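Protein SSD1 (Saccharomyces cerevisiae S288C, PDB 7AM1) binds mRNA untranslated regions as a non-enzymatic member of the RNase II family, represses translation, and is implicated in control of G1 phase. Local coordinates at residues 418-423 with 704-709; 478-483 with 544-549; 508-513 with 652-657; 519-524 with 540-545. All blocks are in the same frame, centred on the assembly; numbering follows the deposited sequence.

Contact 1 (418-423 with 704-709)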
loop_
_atom_site.group_PDB
_atom_site.type_symbol
_atom_site.label_atom_id
_atom_site.label_comp_id
_atom_site.label_asym_id
_atom_site.label_seq_id
_atom_site.Cartn_x
_atom_site.Cartn_y
_atom_site.Cartn_z
ATOM N N SER A 418 -14.277 -3.272 -4.911
ATOM C CA SER A 418 -13.582 -3.552 -3.667
ATOM C C SER A 418 -14.141 -2.699 -2.542
ATOM O O SER A 418 -14.450 -1.518 -2.729
ATOM C CB SER A 418 -12.072 -3.308 -3.801
ATOM O OG SER A 418 -11.434 -3.435 -2.546
ATOM N N ALA A 419 -14.251 -3.306 -1.367
ATOM C CA ALA A 419 -14.494 -2.530 -0.169
ATOM C C ALA A 419 -13.246 -1.725 0.169
ATOM O O ALA A 419 -12.137 -2.031 -0.281
ATOM C CB ALA A 419 -14.877 -3.441 0.993
ATOM N N VAL A 420 -13.435 -0.674 0.957
ATOM C CA VAL A 420 -12.345 0.195 1.377
ATOM C C VAL A 420 -12.326 0.234 2.896
ATOM O O VAL A 420 -13.365 0.464 3.527
ATOM C CB VAL A 420 -12.488 1.615 0.802
ATOM C CG1 VAL A 420 -11.271 2.448 1.165
ATOM C CG2 VAL A 420 -12.685 1.565 -0.705
ATOM N N PHE A 421 -11.153 0.009 3.480
ATOM C CA PHE A 421 -10.985 0.026 4.927
ATOM C C PHE A 421 -9.990 1.116 5.300
ATOM O O PHE A 421 -8.819 1.064 4.906
ATOM C CB PHE A 421 -10.533 -1.343 5.433
ATOM C CG PHE A 421 -11.480 -2.445 5.075
ATOM C CD1 PHE A 421 -12.549 -2.753 5.898
ATOM C CD2 PHE A 421 -11.324 -3.151 3.895
ATOM C CE1 PHE A 421 -13.428 -3.759 5.564
ATOM C CE2 PHE A 421 -12.204 -4.166 3.557
ATOM C CZ PHE A 421 -13.259 -4.463 4.390
ATOM N N MET A 422 -10.468 2.107 6.041
ATOM C CA MET A 422 -9.667 3.194 6.566
ATOM C C MET A 422 -9.841 3.252 8.076
ATOM O O MET A 422 -10.874 2.821 8.596
ATOM C CB MET A 422 -10.091 4.526 5.942
ATOM C CG MET A 422 -9.884 4.561 4.440
ATOM S SD MET A 422 -10.719 5.925 3.621
ATOM C CE MET A 422 -12.438 5.506 3.888
ATOM N N PRO A 423 -8.853 3.763 8.813
ATOM C CA PRO A 423 -9.041 3.868 10.270
ATOM C C PRO A 423 -10.289 4.652 10.633
ATOM O O PRO A 423 -10.978 4.311 11.604
ATOM C CB PRO A 423 -7.762 4.581 10.738
ATOM C CG PRO A 423 -6.754 4.331 9.644
ATOM C CD PRO A 423 -7.541 4.279 8.376
ATOM N N ASP A 704 -6.270 -1.651 -6.236
ATOM C CA ASP A 704 -5.120 -0.807 -5.945
ATOM C C ASP A 704 -5.566 0.559 -5.448
ATOM O O ASP A 704 -4.892 1.160 -4.607
ATOM C CB ASP A 704 -4.233 -0.703 -7.182
ATOM C CG ASP A 704 -3.493 -1.998 -7.464
ATOM O OD1 ASP A 704 -3.369 -2.823 -6.535
ATOM O OD2 ASP A 704 -3.052 -2.204 -8.607
ATOM N N CYS A 705 -6.716 1.042 -5.922
ATOM C CA CYS A 705 -7.293 2.268 -5.385
ATOM C C CYS A 705 -7.696 2.101 -3.924
ATOM O O CYS A 705 -7.518 3.025 -3.121
ATOM C CB CYS A 705 -8.499 2.689 -6.227
ATOM S SG CYS A 705 -8.086 3.434 -7.843
ATOM N N ALA A 706 -8.268 0.945 -3.563
ATOM C CA ALA A 706 -8.642 0.708 -2.169
ATOM C C ALA A 706 -7.410 0.671 -1.277
ATOM O O ALA A 706 -7.449 1.125 -0.129
ATOM C CB ALA A 706 -9.431 -0.596 -2.036
ATOM N N TYR A 707 -6.314 0.103 -1.781
ATOM C CA TYR A 707 -5.046 0.120 -1.059
ATOM C C TYR A 707 -4.549 1.547 -0.866
ATOM O O TYR A 707 -4.179 1.948 0.243
ATOM C CB TYR A 707 -4.027 -0.717 -1.835
ATOM C CG TYR A 707 -2.585 -0.558 -1.416
ATOM C CD1 TYR A 707 -2.096 -1.192 -0.286
ATOM C CD2 TYR A 707 -1.702 0.201 -2.173
ATOM C CE1 TYR A 707 -0.770 -1.059 0.095
ATOM C CE2 TYR A 707 -0.376 0.339 -1.801
ATOM C CZ TYR A 707 0.085 -0.297 -0.670
ATOM O OH TYR A 707 1.401 -0.173 -0.298
ATOM N N GLN A 708 -4.541 2.336 -1.940
ATOM C CA GLN A 708 -4.074 3.713 -1.832
ATOM C C GLN A 708 -4.927 4.503 -0.848
ATOM O O GLN A 708 -4.400 5.274 -0.036
ATOM C CB GLN A 708 -4.083 4.371 -3.210
ATOM C CG GLN A 708 -3.093 3.733 -4.177
ATOM C CD GLN A 708 -3.195 4.254 -5.604
ATOM O OE1 GLN A 708 -2.259 4.100 -6.387
ATOM N NE2 GLN A 708 -4.331 4.860 -5.951
ATOM N N ALA A 709 -6.249 4.322 -0.902
ATOM C CA ALA A 709 -7.127 5.008 0.037
ATOM C C ALA A 709 -6.793 4.628 1.472
ATOM O O ALA A 709 -6.720 5.495 2.352
ATOM C CB ALA A 709 -8.587 4.678 -0.277
HETATM O O HOH W 1 -9.062 -0.697 1.811
#
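The flat group at this contact is the Ala419 peptide carbonyl, whose oxygen carries two neighbours: Ala706 CB presses against O at 3.5 Å, and Ser418 OG donates a hydrogen bond to it, tilted 18° from the carbonyl plane. Here the short strand 420-421 of the RNB domain, paired antiparallel with 426-427, lies against the long helix 689-725. The Phe421 ring takes no part here; it meets Trp374 edge-to-face instead. Two small residues one helical turn apart, Ala706 and Ala709, let the strand come close, the CA atoms of Val420 and Ala706 being 5.2 Å apart. Val420 straddles the pair. Its CG1, anti to the backbone N (chi1 -175°), rests on Ala709 CB at 3.8 Å, while CG2 meets Ala706 CB more loosely. Next along, Met422 CG lies near the Ala709 carbonyl. Helix 311-321 also packs here, its Leu319 touching both Val420 and Met422. Gln710 NE2, further along helix 689-725, bonds directly to Phe421 O. A second polar link is a water that accepts from Phe421 N at 2.8 Å and donates to Ala706 O at 3.1 Å.

Contact 2 (478-483 with 544-549)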
loop_
_atom_site.group_PDB
_atom_site.type_symbol
_atom_site.label_atom_id
_atom_site.label_comp_id
_atom_site.label_asym_id
_atom_site.label_seq_id
_atom_site.Cartn_x
_atom_site.Cartn_y
_atom_site.Cartn_z
ATOM N N LEU A 478 -15.142 -15.841 17.250
ATOM C CA LEU A 478 -14.009 -15.182 17.883
ATOM C C LEU A 478 -13.518 -14.052 16.993
ATOM O O LEU A 478 -13.432 -14.207 15.770
ATOM C CB LEU A 478 -12.847 -16.154 18.130
ATOM C CG LEU A 478 -12.953 -17.132 19.296
ATOM C CD1 LEU A 478 -11.766 -18.082 19.273
ATOM C CD2 LEU A 478 -13.024 -16.394 20.621
ATOM N N SER A 479 -13.195 -12.917 17.608
ATOM C CA SER A 479 -12.453 -11.885 16.907
ATOM C C SER A 479 -10.972 -12.244 16.896
ATOM O O SER A 479 -10.493 -13.029 17.719
ATOM C CB SER A 479 -12.637 -10.521 17.569
ATOM O OG SER A 479 -12.003 -10.505 18.833
ATOM N N LEU A 480 -10.240 -11.645 15.954
ATOM C CA LEU A 480 -8.799 -11.853 15.909
ATOM C C LEU A 480 -8.142 -11.393 17.202
ATOM O O LEU A 480 -7.138 -11.973 17.629
ATOM C CB LEU A 480 -8.194 -11.122 14.710
ATOM C CG LEU A 480 -8.550 -11.695 13.336
ATOM C CD1 LEU A 480 -8.005 -10.809 12.224
ATOM C CD2 LEU A 480 -8.020 -13.115 13.188
ATOM N N GLU A 481 -8.694 -10.356 17.839
ATOM C CA GLU A 481 -8.180 -9.932 19.135
ATOM C C GLU A 481 -8.410 -11.013 20.180
ATOM O O GLU A 481 -7.510 -11.326 20.969
ATOM C CB GLU A 481 -8.843 -8.624 19.567
ATOM C CG GLU A 481 -8.389 -7.395 18.789
ATOM C CD GLU A 481 -8.909 -7.373 17.363
ATOM O OE1 GLU A 481 -9.972 -7.976 17.107
ATOM O OE2 GLU A 481 -8.250 -6.754 16.498
ATOM N N GLN A 482 -9.606 -11.605 20.189
ATOM C CA GLN A 482 -9.882 -12.703 21.105
ATOM C C GLN A 482 -9.029 -13.920 20.776
ATOM O O GLN A 482 -8.529 -14.595 21.682
ATOM C CB GLN A 482 -11.368 -13.061 21.058
ATOM C CG GLN A 482 -12.276 -11.978 21.607
ATOM C CD GLN A 482 -13.744 -12.293 21.410
ATOM O OE1 GLN A 482 -14.124 -12.962 20.450
ATOM N NE2 GLN A 482 -14.579 -11.819 22.330
ATOM N N LEU A 483 -8.856 -14.222 19.485
ATOM C CA LEU A 483 -7.971 -15.316 19.097
ATOM C C LEU A 483 -6.565 -15.083 19.633
ATOM O O LEU A 483 -5.939 -15.991 20.191
ATOM C CB LEU A 483 -7.953 -15.464 17.572
ATOM C CG LEU A 483 -7.001 -16.528 17.018
ATOM C CD1 LEU A 483 -7.344 -17.907 17.563
ATOM C CD2 LEU A 483 -7.021 -16.544 15.499
ATOM N N LEU A 544 -0.211 -12.353 15.876
ATOM C CA LEU A 544 -0.142 -13.795 15.681
ATOM C C LEU A 544 -1.473 -14.346 15.193
ATOM O O LEU A 544 -1.510 -15.160 14.265
ATOM C CB LEU A 544 0.283 -14.467 16.986
ATOM C CG LEU A 544 0.315 -15.993 17.018
ATOM C CD1 LEU A 544 1.201 -16.519 15.901
ATOM C CD2 LEU A 544 0.802 -16.492 18.376
ATOM N N GLY A 545 -2.578 -13.906 15.797
ATOM C CA GLY A 545 -3.883 -14.397 15.382
ATOM C C GLY A 545 -4.151 -14.142 13.912
ATOM O O GLY A 545 -4.602 -15.030 13.184
ATOM N N PHE A 546 -3.876 -12.917 13.454
ATOM C CA PHE A 546 -4.046 -12.625 12.037
ATOM C C PHE A 546 -3.174 -13.538 11.182
ATOM O O PHE A 546 -3.628 -14.060 10.159
ATOM C CB PHE A 546 -3.714 -11.164 11.735
ATOM C CG PHE A 546 -3.668 -10.862 10.257
ATOM C CD1 PHE A 546 -4.825 -10.543 9.562
ATOM C CD2 PHE A 546 -2.478 -10.950 9.551
ATOM C CE1 PHE A 546 -4.791 -10.288 8.190
ATOM C CE2 PHE A 546 -2.441 -10.701 8.182
ATOM C CZ PHE A 546 -3.598 -10.370 7.504
ATOM N N VAL A 547 -1.918 -13.745 11.588
ATOM C CA VAL A 547 -0.991 -14.527 10.775
ATOM C C VAL A 547 -1.456 -15.974 10.686
ATOM O O VAL A 547 -1.372 -16.602 9.622
ATOM C CB VAL A 547 0.432 -14.424 11.353
ATOM C CG1 VAL A 547 1.372 -15.404 10.666
ATOM C CG2 VAL A 547 0.963 -13.007 11.218
ATOM N N VAL A 548 -1.953 -16.526 11.797
ATOM C CA VAL A 548 -2.473 -17.893 11.799
ATOM C C VAL A 548 -3.594 -18.034 10.776
ATOM O O VAL A 548 -3.559 -18.910 9.902
ATOM C CB VAL A 548 -2.954 -18.284 13.210
ATOM C CG1 VAL A 548 -3.807 -19.547 13.155
ATOM C CG2 VAL A 548 -1.778 -18.499 14.133
ATOM N N ILE A 549 -4.610 -17.175 10.876
ATOM C CA ILE A 549 -5.731 -17.249 9.950
ATOM C C ILE A 549 -5.280 -16.899 8.537
ATOM O O ILE A 549 -5.788 -17.467 7.564
ATOM C CB ILE A 549 -6.875 -16.329 10.419
ATOM C CG1 ILE A 549 -7.361 -16.732 11.820
ATOM C CG2 ILE A 549 -8.009 -16.312 9.400
ATOM C CD1 ILE A 549 -7.859 -18.174 11.956
#
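Leu480 and Leu483, one turn apart at the start of helix 480-488, are the bumps, and the bare backbone of Gly545 is the floor of a hollow that Phe546 and Ile549 help to line. With no side chain on Gly545, Leu483 CG settles 4.1 Å from Gly545 CA, and one methyl from each leucine reaches the glycine carbonyl: Leu483 CD2 lies 3.7 Å from Gly545 O. The same two CD2 methyls both meet Ile549 CG1, with Leu483 CD2 at 3.7 Å and Leu480 CD2 at 3.9 Å from it. Ile549 CG1 stands anti to its own carbonyl carbon (chi1 -59°), which turns it toward the leucines. The other branch of Leu480 goes elsewhere: CD1 meets the edge of the Phe546 ring near its plane, at CD1. All three of these side-chain pairs cross obliquely. The leucines are presented by a helix whose first turn is closed by a capping box of Ser479 and Gln482, Ser479 OG accepting from Gln482 N while Gln482 OE1 accepts from Ser479 N. Across the interface, Asp484 takes up the Gly545 amide. Helix 495-510 backs the joint through Leu496 on Leu483 and Ala503 on Val548, while Ile369, from strand 367-370 beside strand 476-479 in the RNB sheet, packs on both Leu480 and Ile549.

Contact 3 (508-513 with 652-657)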
loop_
_atom_site.group_PDB
_atom_site.type_symbol
_atom_site.label_atom_id
_atom_site.label_comp_id
_atom_site.label_asym_id
_atom_site.label_seq_id
_atom_site.Cartn_x
_atom_site.Cartn_y
_atom_site.Cartn_z
ATOM N N ALA A 508 5.398 -23.194 7.030
ATOM C CA ALA A 508 6.733 -23.758 6.889
ATOM C C ALA A 508 6.926 -24.393 5.522
ATOM O O ALA A 508 8.011 -24.310 4.935
ATOM C CB ALA A 508 6.981 -24.787 7.992
ATOM N N ARG A 509 5.889 -25.047 5.001
ATOM C CA ARG A 509 5.998 -25.630 3.670
ATOM C C ARG A 509 5.982 -24.533 2.607
ATOM O O ARG A 509 6.713 -24.614 1.613
ATOM C CB ARG A 509 4.885 -26.657 3.462
ATOM C CG ARG A 509 5.148 -27.631 2.316
ATOM C CD ARG A 509 4.027 -28.662 2.174
ATOM N NE ARG A 509 2.716 -28.015 2.173
ATOM C CZ ARG A 509 1.762 -28.205 3.085
ATOM N NH1 ARG A 509 1.924 -29.062 4.088
ATOM N NH2 ARG A 509 0.622 -27.541 2.970
ATOM N N ARG A 510 5.154 -23.500 2.796
ATOM C CA ARG A 510 5.069 -22.428 1.806
ATOM C C ARG A 510 6.421 -21.746 1.613
ATOM O O ARG A 510 6.839 -21.492 0.478
ATOM C CB ARG A 510 4.017 -21.393 2.211
ATOM C CG ARG A 510 3.748 -20.351 1.116
ATOM C CD ARG A 510 2.687 -19.323 1.508
ATOM N NE ARG A 510 3.058 -18.539 2.688
ATOM C CZ ARG A 510 4.025 -17.625 2.720
ATOM N NH1 ARG A 510 4.278 -16.969 3.847
ATOM N NH2 ARG A 510 4.746 -17.367 1.634
ATOM N N ILE A 511 7.114 -21.430 2.713
ATOM C CA ILE A 511 8.407 -20.760 2.612
ATOM C C ILE A 511 9.562 -21.755 2.666
ATOM O O ILE A 511 10.726 -21.352 2.725
ATOM C CB ILE A 511 8.591 -19.680 3.706
ATOM C CG1 ILE A 511 8.621 -20.290 5.112
ATOM C CG2 ILE A 511 7.502 -18.628 3.594
ATOM C CD1 ILE A 511 9.262 -19.374 6.149
ATOM N N ASN A 512 9.257 -23.053 2.668
ATOM C CA ASN A 512 10.290 -24.082 2.519
ATOM C C ASN A 512 11.286 -24.058 3.678
ATOM O O ASN A 512 12.491 -24.238 3.492
ATOM C CB ASN A 512 11.011 -23.913 1.177
ATOM C CG ASN A 512 11.819 -25.126 0.795
ATOM O OD1 ASN A 512 11.414 -26.254 1.057
ATOM N ND2 ASN A 512 12.968 -24.902 0.170
ATOM N N ASP A 513 10.776 -23.854 4.891
ATOM C CA ASP A 513 11.601 -23.835 6.099
ATOM C C ASP A 513 10.908 -24.668 7.171
ATOM O O ASP A 513 10.034 -24.151 7.889
ATOM C CB ASP A 513 11.839 -22.410 6.586
ATOM C CG ASP A 513 12.817 -22.350 7.743
ATOM O OD1 ASP A 513 13.362 -23.411 8.104
ATOM O OD2 ASP A 513 13.030 -21.252 8.300
ATOM N N LEU A 652 4.579 -14.492 -2.142
ATOM C CA LEU A 652 4.060 -15.633 -1.396
ATOM C C LEU A 652 4.787 -16.932 -1.719
ATOM O O LEU A 652 4.438 -17.976 -1.156
ATOM C CB LEU A 652 2.565 -15.814 -1.675
ATOM C CG LEU A 652 1.638 -14.680 -1.247
ATOM C CD1 LEU A 652 0.203 -14.957 -1.677
ATOM C CD2 LEU A 652 1.709 -14.460 0.242
ATOM N N ASN A 653 5.761 -16.898 -2.627
ATOM C CA ASN A 653 6.499 -18.090 -3.042
ATOM C C ASN A 653 5.549 -19.197 -3.488
ATOM O O ASN A 653 5.753 -20.378 -3.195
ATOM C CB ASN A 653 7.415 -18.592 -1.928
ATOM C CG ASN A 653 8.431 -19.593 -2.428
ATOM O OD1 ASN A 653 8.989 -19.434 -3.511
ATOM N ND2 ASN A 653 8.662 -20.645 -1.653
ATOM N N LEU A 654 4.489 -18.810 -4.200
ATOM C CA LEU A 654 3.497 -19.774 -4.657
ATOM C C LEU A 654 3.484 -19.879 -6.179
ATOM O O LEU A 654 3.588 -18.859 -6.872
ATOM C CB LEU A 654 2.100 -19.392 -4.155
ATOM C CG LEU A 654 1.880 -19.669 -2.665
ATOM C CD1 LEU A 654 0.514 -19.178 -2.219
ATOM C CD2 LEU A 654 2.040 -21.153 -2.353
ATOM N N PRO A 655 3.379 -21.101 -6.722
ATOM C CA PRO A 655 3.373 -21.258 -8.188
ATOM C C PRO A 655 2.074 -20.827 -8.843
ATOM O O PRO A 655 2.058 -20.576 -10.057
ATOM C CB PRO A 655 3.608 -22.765 -8.380
ATOM C CG PRO A 655 3.047 -23.382 -7.141
ATOM C CD PRO A 655 3.299 -22.402 -6.028
ATOM N N ILE A 656 0.978 -20.769 -8.088
ATOM C CA ILE A 656 -0.310 -20.343 -8.618
ATOM C C ILE A 656 -1.132 -19.844 -7.442
ATOM O O ILE A 656 -0.944 -20.283 -6.304
ATOM C CB ILE A 656 -1.005 -21.498 -9.381
ATOM C CG1 ILE A 656 -2.160 -20.972 -10.239
ATOM C CG2 ILE A 656 -1.511 -22.562 -8.411
ATOM C CD1 ILE A 656 -2.694 -22.008 -11.232
ATOM N N TYR A 657 -2.030 -18.903 -7.711
ATOM C CA TYR A 657 -2.781 -18.269 -6.638
ATOM C C TYR A 657 -4.030 -17.639 -7.232
ATOM O O TYR A 657 -4.121 -17.413 -8.441
ATOM C CB TYR A 657 -1.917 -17.222 -5.910
ATOM C CG TYR A 657 -2.395 -16.847 -4.523
ATOM C CD1 TYR A 657 -2.446 -17.800 -3.507
ATOM C CD2 TYR A 657 -2.751 -15.537 -4.211
ATOM C CE1 TYR A 657 -2.875 -17.472 -2.239
ATOM C CE2 TYR A 657 -3.178 -15.199 -2.936
ATOM C CZ TYR A 657 -3.236 -16.177 -1.954
ATOM O OH TYR A 657 -3.658 -15.865 -0.679
HETATM O O HOH W 2 5.649 -22.554 -1.830
#
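Arg510 lays its aliphatic stem across the Leu652 carbonyl, with CG 3.4 Å from Leu652 O, then bends back so that its guanidinium grips the same oxygen. The contact joins the C-terminal end of helix 495-510 to the loop before helix 668-681 within the RNB domain. The turn comes at chi3 (61°), which swings NE out of the otherwise extended chain. NH2 then donates to Leu652 O at 2.9 Å; the oxygen lies in the guanidinium plane, yet the donor stands well above the carbonyl plane, 56° out of it. Leu652 CD2 lies more loosely over one face of the guanidinium, and Leu654 CD2 touches Arg510 CG at 3.9 Å, the two side chains crossing at about a right angle.

A second bond runs the opposite way. Asn653 ND2 donates to Arg510 O at 2.9 Å, lying in the plane of that carbonyl. A water donates to both Arg510 O and Asn653 O, closing a small ring of polar contacts. Both partners are shaped by turns: helix 495-510 ends in a Schellman motif with Asn512, at positive phi, as its C-prime residue, and Asn653 and Leu654 together face His649 in a G1 beta bulge. Within this loop Leu652 CD1 sits over one face of the Tyr657 ring. Beyond, Arg510 NH1 forms a salt bridge with Glu551 of helix 544-568, near the like-charged Arg554.

The chemistry is one of exchange: the loop gives an amide N-H to a helix-end carbonyl, probably made more negative by the helix dipole, and takes an arginine N-H in return. Glu551 probably offsets the positive charge gathered beside Arg554.

Contact 4 (519-524 with 540-545)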
loop_
_atom_site.group_PDB
_atom_site.type_symbol
_atom_site.label_atom_id
_atom_site.label_comp_id
_atom_site.label_asym_id
_atom_site.label_seq_id
_atom_site.Cartn_x
_atom_site.Cartn_y
_atom_site.Cartn_z
ATOM N N LEU A 519 5.878 -16.054 13.629
ATOM C CA LEU A 519 6.511 -14.751 13.788
ATOM C C LEU A 519 8.028 -14.927 13.827
ATOM O O LEU A 519 8.521 -15.944 14.321
ATOM C CB LEU A 519 6.049 -14.050 15.070
ATOM C CG LEU A 519 4.557 -13.726 15.178
ATOM C CD1 LEU A 519 4.233 -13.082 16.516
ATOM C CD2 LEU A 519 4.120 -12.825 14.049
ATOM N N PRO A 520 8.805 -13.958 13.315
ATOM C CA PRO A 520 8.361 -12.683 12.739
ATOM C C PRO A 520 7.702 -12.840 11.368
ATOM O O PRO A 520 7.942 -13.825 10.670
ATOM C CB PRO A 520 9.663 -11.881 12.634
ATOM C CG PRO A 520 10.714 -12.920 12.440
ATOM C CD PRO A 520 10.272 -14.108 13.250
ATOM N N THR A 521 6.889 -11.861 10.987
ATOM C CA THR A 521 6.130 -11.896 9.746
ATOM C C THR A 521 6.498 -10.688 8.890
ATOM O O THR A 521 7.185 -9.764 9.333
ATOM C CB THR A 521 4.621 -11.936 10.045
ATOM O OG1 THR A 521 3.895 -12.300 8.865
ATOM C CG2 THR A 521 4.129 -10.583 10.562
ATOM N N LEU A 522 6.053 -10.710 7.639
ATOM C CA LEU A 522 6.410 -9.683 6.661
ATOM C C LEU A 522 5.143 -8.904 6.322
ATOM O O LEU A 522 4.425 -9.225 5.373
ATOM C CB LEU A 522 7.050 -10.312 5.436
ATOM C CG LEU A 522 8.338 -11.089 5.725
ATOM C CD1 LEU A 522 8.831 -11.786 4.461
ATOM C CD2 LEU A 522 9.425 -10.171 6.308
ATOM N N SER A 523 4.882 -7.858 7.110
ATOM C CA SER A 523 3.643 -7.107 6.963
ATOM C C SER A 523 3.588 -6.364 5.638
ATOM O O SER A 523 2.517 -6.245 5.033
ATOM C CB SER A 523 3.492 -6.122 8.117
ATOM O OG SER A 523 2.293 -5.388 7.974
ATOM N N LEU A 524 4.725 -5.852 5.169
ATOM C CA LEU A 524 4.717 -5.085 3.928
ATOM C C LEU A 524 4.497 -6.001 2.727
ATOM O O LEU A 524 3.753 -5.652 1.801
ATOM C CB LEU A 524 6.017 -4.284 3.797
ATOM C CG LEU A 524 6.283 -3.266 4.918
ATOM C CD1 LEU A 524 7.588 -2.509 4.698
ATOM C CD2 LEU A 524 5.137 -2.278 5.098
ATOM N N LEU A 540 3.157 -1.642 9.829
ATOM C CA LEU A 540 3.999 -2.782 10.168
ATOM C C LEU A 540 3.327 -3.748 11.137
ATOM O O LEU A 540 3.790 -4.884 11.278
ATOM C CB LEU A 540 5.317 -2.287 10.766
ATOM C CG LEU A 540 6.196 -1.435 9.848
ATOM C CD1 LEU A 540 7.416 -0.911 10.606
ATOM C CD2 LEU A 540 6.626 -2.223 8.617
ATOM N N ASP A 541 2.252 -3.332 11.807
ATOM C CA ASP A 541 1.632 -4.171 12.822
ATOM C C ASP A 541 0.959 -5.386 12.184
ATOM O O ASP A 541 0.233 -5.264 11.188
ATOM C CB ASP A 541 0.600 -3.374 13.626
ATOM C CG ASP A 541 1.229 -2.384 14.608
ATOM O OD1 ASP A 541 2.472 -2.258 14.674
ATOM O OD2 ASP A 541 0.452 -1.721 15.328
ATOM N N ARG A 542 1.219 -6.560 12.755
ATOM C CA ARG A 542 0.495 -7.789 12.461
ATOM C C ARG A 542 0.509 -8.607 13.746
ATOM O O ARG A 542 1.536 -8.657 14.430
ATOM C CB ARG A 542 1.130 -8.607 11.332
ATOM C CG ARG A 542 1.285 -7.901 10.009
ATOM C CD ARG A 542 -0.036 -7.732 9.276
ATOM N NE ARG A 542 0.169 -7.001 8.031
ATOM C CZ ARG A 542 -0.756 -6.827 7.094
ATOM N NH1 ARG A 542 -1.976 -7.323 7.250
ATOM N NH2 ARG A 542 -0.458 -6.147 5.997
ATOM N N THR A 543 -0.619 -9.229 14.081
ATOM C CA THR A 543 -0.697 -10.073 15.265
ATOM C C THR A 543 -0.582 -11.544 14.883
ATOM O O THR A 543 -0.836 -11.944 13.744
ATOM C CB THR A 543 -2.005 -9.852 16.035
ATOM O OG1 THR A 543 -3.109 -10.349 15.269
ATOM C CG2 THR A 543 -2.221 -8.378 16.330
ATOM N N LEU A 544 -0.211 -12.353 15.876
ATOM C CA LEU A 544 -0.142 -13.795 15.681
ATOM C C LEU A 544 -1.473 -14.346 15.193
ATOM O O LEU A 544 -1.510 -15.160 14.265
ATOM C CB LEU A 544 0.283 -14.467 16.986
ATOM C CG LEU A 544 0.315 -15.993 17.018
ATOM C CD1 LEU A 544 1.201 -16.519 15.901
ATOM C CD2 LEU A 544 0.802 -16.492 18.376
ATOM N N GLY A 545 -2.578 -13.906 15.797
ATOM C CA GLY A 545 -3.883 -14.397 15.382
ATOM C C GLY A 545 -4.151 -14.142 13.912
ATOM O O GLY A 545 -4.602 -15.030 13.184
#
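Arg542 turns the NE side of its guanidinium to Ser523 and makes two bonds there: NE donates to Ser523 OG at 2.7 Å and NH2 donates to Ser523 O at 3.1 Å. A bend at chi2 (-74°) brings CD beside Ser523 OG, and Arg542 CG packs on Ser523 CB at 3.4 Å. That same CB also lies against Leu540 O.

Apolar contacts flank this grip. Thr521 CG2 touches Arg542 CB at 3.7 Å, the side chains crossing at about a right angle; towards one end Leu524 CD2 meets Leu540 CD2 at 3.8 Å, and towards the other Leu519 CD1 leans on Leu544 CB. The two chain pieces run roughly antiparallel, 148° apart, each leading into a helix of the RNB domain. Further out, helix 617-629 backs the leucine pair through Val621 and Ile625, and its Glu624 accepts from Leu524 N. At the far end Thr543 OG1 caps helix 544-568 at Phe546 N and also bonds Asp484.

Ser523 OG has two partners: it donates to Ile539 O and accepts from Arg542. Its proton is thereby committed, which probably fixes the hydroxyl's rotation and leaves an acceptor facing the arginine.

From the N terminus, the chain first reaches 418-423, whose partner on helix 689-725 comes only at 704-709, so contact 1 closes a large loop enclosing the other three. Contacts 2, 3 and 4 then open in turn at 478, 508 and 519. Contact 4 closes first, at 540-545, and contact 2 ends on the same stretch, sharing Leu544 and Gly545; there Val547 CG2 packs 3.8 Å from Thr521 OG1. Contact 3 closes last of these, at 652-657, so it crosses contact 2 and encloses contact 4. Contacts 2 and 4 thus meet at the start of helix 544-568, contact 3 joins the end of helix 495-510 to a late loop, and contact 1 joins strand 420-421 to helix 689-725, about 21 Å from contact 2 between centres.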